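Local coordinates for protein peptidase M3B, oligoendopeptidase F (Enterococcus faecium, PDB 2QR4) that probably acts as a zinc-dependent oligoendopeptidase of family M3, cleaving short peptides at internal bonds, at residues 307-312 / 404-409. Residues are numbered along the deposited sequence; the frame is centred on the assembly and turned at random.
Sequences EALKPM and ENILTE
Ile-406 presses both branches of its side chain against the turn that follows Ala-308, where helix 302-308 ends and packs on helix 394-414 in the largely helical fold of the M3 peptidases. With CG1 anti to the carbonyl carbon (chi1 -69°), the CG2 methyl and the CG1-CD1 arm fork apart to different partners. CG2 sits 3.3 Å from Ala-308 O, a close van der Waals contact with a backbone oxygen, and also meets Leu-309 CD1 at 4.3 Å and the ring carbon Pro-311 CG at 4.4 Å. The stiff proline ring suits this short 3-10 turn, where its CG lies at the margin of the contact, beside the methyl. The other arm is extended (chi2 175°) and brings CD1 to 3.4 Å from SE of Met-312, a tight contact between side chains that cross obliquely. Met-312 is a selenomethionine whose bent chain also touches Leu-527 and Tyr-530 of helix 526-536; a long, flexible residue can serve both neighbours. No hydrogen bond joins the two segments, so shape and apolar burial do the work. Across the helix surface, Leu-407 also lies on Phe-365 of helix 361-379, which carries the HEMGH sequence, an HExxH motif of the kind that binds the catalytic zinc in M3 peptidases and probably does so here. On the far side, Thr-408 OG1 bonds back to Glu-404 O, which also accepts from Thr-408 N. Alanine suits the point where the backbones come closest, Ala-308 CA lying 5.4 Å from Leu-407 CA. The small Ala-308 CB touches Leu-407 CD1 at 4.0 Å.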
ATOM      1  N   GLU A 307     -37.483  19.360  30.566  1.00 35.04           N
ATOM      2  CA  GLU A 307     -37.867  20.752  30.639  1.00 33.63           C
ATOM      3  C   GLU A 307     -37.200  21.522  29.514  1.00 32.13           C
ATOM      4  O   GLU A 307     -37.840  22.336  28.848  1.00 27.63           O
ATOM      5  CB  GLU A 307     -37.510  21.346  31.995  1.00 30.30           C
ATOM      6  CG  GLU A 307     -38.382  22.527  32.360  1.00 49.18           C
ATOM      7  CD  GLU A 307     -38.150  22.997  33.774  1.00 59.01           C
ATOM      8  OE1 GLU A 307     -37.037  22.763  34.297  1.00 65.86           O
ATOM      9  OE2 GLU A 307     -39.078  23.598  34.361  1.00 60.43           O
ATOM     10  N   ALA A 308     -35.916  21.249  29.299  1.00 28.78           N
ATOM     11  CA  ALA A 308     -35.166  21.893  28.230  1.00 32.96           C
ATOM     12  C   ALA A 308     -35.737  21.556  26.850  1.00 34.64           C
ATOM     13  O   ALA A 308     -35.864  22.425  25.993  1.00 31.60           O
ATOM     14  CB  ALA A 308     -33.699  21.509  28.312  1.00 39.10           C
ATOM     15  N   LEU A 309     -36.096  20.291  26.652  1.00 37.15           N
ATOM     16  CA  LEU A 309     -36.612  19.819  25.369  1.00 34.43           C
ATOM     17  C   LEU A 309     -38.054  20.243  25.079  1.00 32.25           C
ATOM     18  O   LEU A 309     -38.569  19.973  24.001  1.00 32.03           O
ATOM     19  CB  LEU A 309     -36.491  18.295  25.281  1.00 32.22           C
ATOM     20  CG  LEU A 309     -35.158  17.705  24.820  1.00 33.49           C
ATOM     21  CD1 LEU A 309     -34.022  18.702  24.934  1.00 30.83           C
ATOM     22  CD2 LEU A 309     -34.849  16.436  25.597  1.00 30.34           C
ATOM     23  N   LYS A 310     -38.700  20.921  26.019  1.00 31.17           N
ATOM     24  CA  LYS A 310     -40.091  21.338  25.820  1.00 41.69           C
ATOM     25  C   LYS A 310     -40.372  22.015  24.461  1.00 42.24           C
ATOM     26  O   LYS A 310     -41.386  21.712  23.827  1.00 40.38           O
ATOM     27  CB  LYS A 310     -40.579  22.213  26.982  1.00 42.79           C
ATOM     28  CG  LYS A 310     -42.097  22.337  27.069  1.00 50.11           C
ATOM     29  CD  LYS A 310     -42.532  23.008  28.366  1.00 55.05           C
ATOM     30  CE  LYS A 310     -42.015  22.249  29.588  1.00 64.01           C
ATOM     31  NZ  LYS A 310     -42.352  22.932  30.874  1.00 61.29           N
ATOM     32  N   PRO A 311     -39.484  22.931  24.012  1.00 42.18           N
ATOM     33  CA  PRO A 311     -39.654  23.569  22.699  1.00 41.46           C
ATOM     34  C   PRO A 311     -39.831  22.563  21.559  1.00 42.61           C
ATOM     35  O   PRO A 311     -40.315  22.926  20.486  1.00 38.15           O
ATOM     36  CB  PRO A 311     -38.343  24.343  22.513  1.00 37.49           C
ATOM     37  CG  PRO A 311     -37.882  24.636  23.886  1.00 27.84           C
ATOM     38  CD  PRO A 311     -38.289  23.442  24.711  1.00 36.66           C
HETATM   39  N   MSE A 312     -39.435  21.315  21.794  1.00 38.07           N
HETATM   40  CA  MSE A 312     -39.672  20.232  20.848  1.00 39.44           C
HETATM   41  C   MSE A 312     -41.157  19.922  20.676  1.00 40.47           C
HETATM   42  O   MSE A 312     -41.559  19.351  19.666  1.00 39.76           O
HETATM   43  CB  MSE A 312     -38.943  18.964  21.292  1.00 55.36           C
HETATM   44  CG  MSE A 312     -37.425  19.052  21.278  1.00 67.00           C
HETATM   45 SE   MSE A 312     -36.713  19.620  19.556  1.00 79.88          SE
HETATM   46  CE  MSE A 312     -38.022  18.782  18.373  1.00 85.66           C
ATOM     47  N   GLU A 404     -28.672  18.921  22.029  1.00 40.44           N
ATOM     48  CA  GLU A 404     -27.636  19.555  22.833  1.00 54.26           C
ATOM     49  C   GLU A 404     -27.721  21.079  22.719  1.00 51.40           C
ATOM     50  O   GLU A 404     -27.615  21.810  23.722  1.00 48.09           O
ATOM     51  CB  GLU A 404     -26.252  19.075  22.392  1.00 45.91           C
ATOM     52  CG  GLU A 404     -25.726  17.850  23.139  1.00 69.02           C
ATOM     53  CD  GLU A 404     -24.230  17.606  22.885  1.00 76.61           C
ATOM     54  OE1 GLU A 404     -23.788  17.743  21.720  1.00 83.64           O
ATOM     55  OE2 GLU A 404     -23.494  17.280  23.848  1.00 75.74           O
ATOM     56  N   ASN A 405     -27.919  21.551  21.493  1.00 42.40           N
ATOM     57  CA  ASN A 405     -28.115  22.979  21.242  1.00 43.75           C
ATOM     58  C   ASN A 405     -29.262  23.538  22.056  1.00 43.75           C
ATOM     59  O   ASN A 405     -29.159  24.626  22.624  1.00 42.85           O
ATOM     60  CB  ASN A 405     -28.330  23.252  19.750  1.00 35.99           C
ATOM     61  CG  ASN A 405     -27.025  23.189  18.957  1.00 46.85           C
ATOM     62  OD1 ASN A 405     -25.947  23.350  19.522  1.00 54.73           O
ATOM     63  ND2 ASN A 405     -27.121  22.948  17.651  1.00 45.65           N
ATOM     64  N   ILE A 406     -30.347  22.772  22.128  1.00 38.67           N
ATOM     65  CA  ILE A 406     -31.536  23.213  22.820  1.00 37.46           C
ATOM     66  C   ILE A 406     -31.315  23.209  24.330  1.00 42.21           C
ATOM     67  O   ILE A 406     -31.803  24.093  25.032  1.00 48.76           O
ATOM     68  CB  ILE A 406     -32.756  22.375  22.406  1.00 44.37           C
ATOM     69  CG1 ILE A 406     -33.129  22.691  20.954  1.00 40.81           C
ATOM     70  CG2 ILE A 406     -33.949  22.654  23.310  1.00 28.91           C
ATOM     71  CD1 ILE A 406     -34.257  21.815  20.413  1.00 36.82           C
ATOM     72  N   LEU A 407     -30.547  22.245  24.828  1.00 46.75           N
ATOM     73  CA  LEU A 407     -30.200  22.225  26.258  1.00 47.21           C
ATOM     74  C   LEU A 407     -29.229  23.346  26.636  1.00 44.67           C
ATOM     75  O   LEU A 407     -29.370  23.964  27.691  1.00 43.43           O
ATOM     76  CB  LEU A 407     -29.602  20.880  26.669  1.00 47.86           C
ATOM     77  CG  LEU A 407     -28.844  20.944  27.998  1.00 40.69           C
ATOM     78  CD1 LEU A 407     -29.814  20.959  29.179  1.00 37.76           C
ATOM     79  CD2 LEU A 407     -27.859  19.804  28.115  1.00 38.34           C
ATOM     80  N   THR A 408     -28.243  23.603  25.780  1.00 35.81           N
ATOM     81  CA  THR A 408     -27.338  24.731  26.006  1.00 37.61           C
ATOM     82  C   THR A 408     -28.093  26.050  26.126  1.00 40.66           C
ATOM     83  O   THR A 408     -27.899  26.803  27.076  1.00 45.66           O
ATOM     84  CB  THR A 408     -26.325  24.878  24.887  1.00 36.88           C
ATOM     85  OG1 THR A 408     -25.502  23.706  24.838  1.00 41.58           O
ATOM     86  CG2 THR A 408     -25.465  26.120  25.121  1.00 32.72           C
ATOM     87  N   GLU A 409     -28.959  26.330  25.161  1.00 35.56           N
ATOM     88  CA  GLU A 409     -29.733  27.554  25.208  1.00 33.05           C
ATOM     89  C   GLU A 409     -30.566  27.594  26.473  1.00 40.40           C
ATOM     90  O   GLU A 409     -30.635  28.627  27.144  1.00 47.15           O
ATOM     91  CB  GLU A 409     -30.640  27.688  23.978  1.00 43.83           C
ATOM     92  CG  GLU A 409     -31.523  28.943  23.984  1.00 39.18           C
ATOM     93  CD  GLU A 409     -30.703  30.230  23.973  1.00 48.84           C
ATOM     94  OE1 GLU A 409     -29.580  30.217  23.436  1.00 36.91           O
ATOM     95  OE2 GLU A 409     -31.175  31.256  24.500  1.00 49.57           O
TER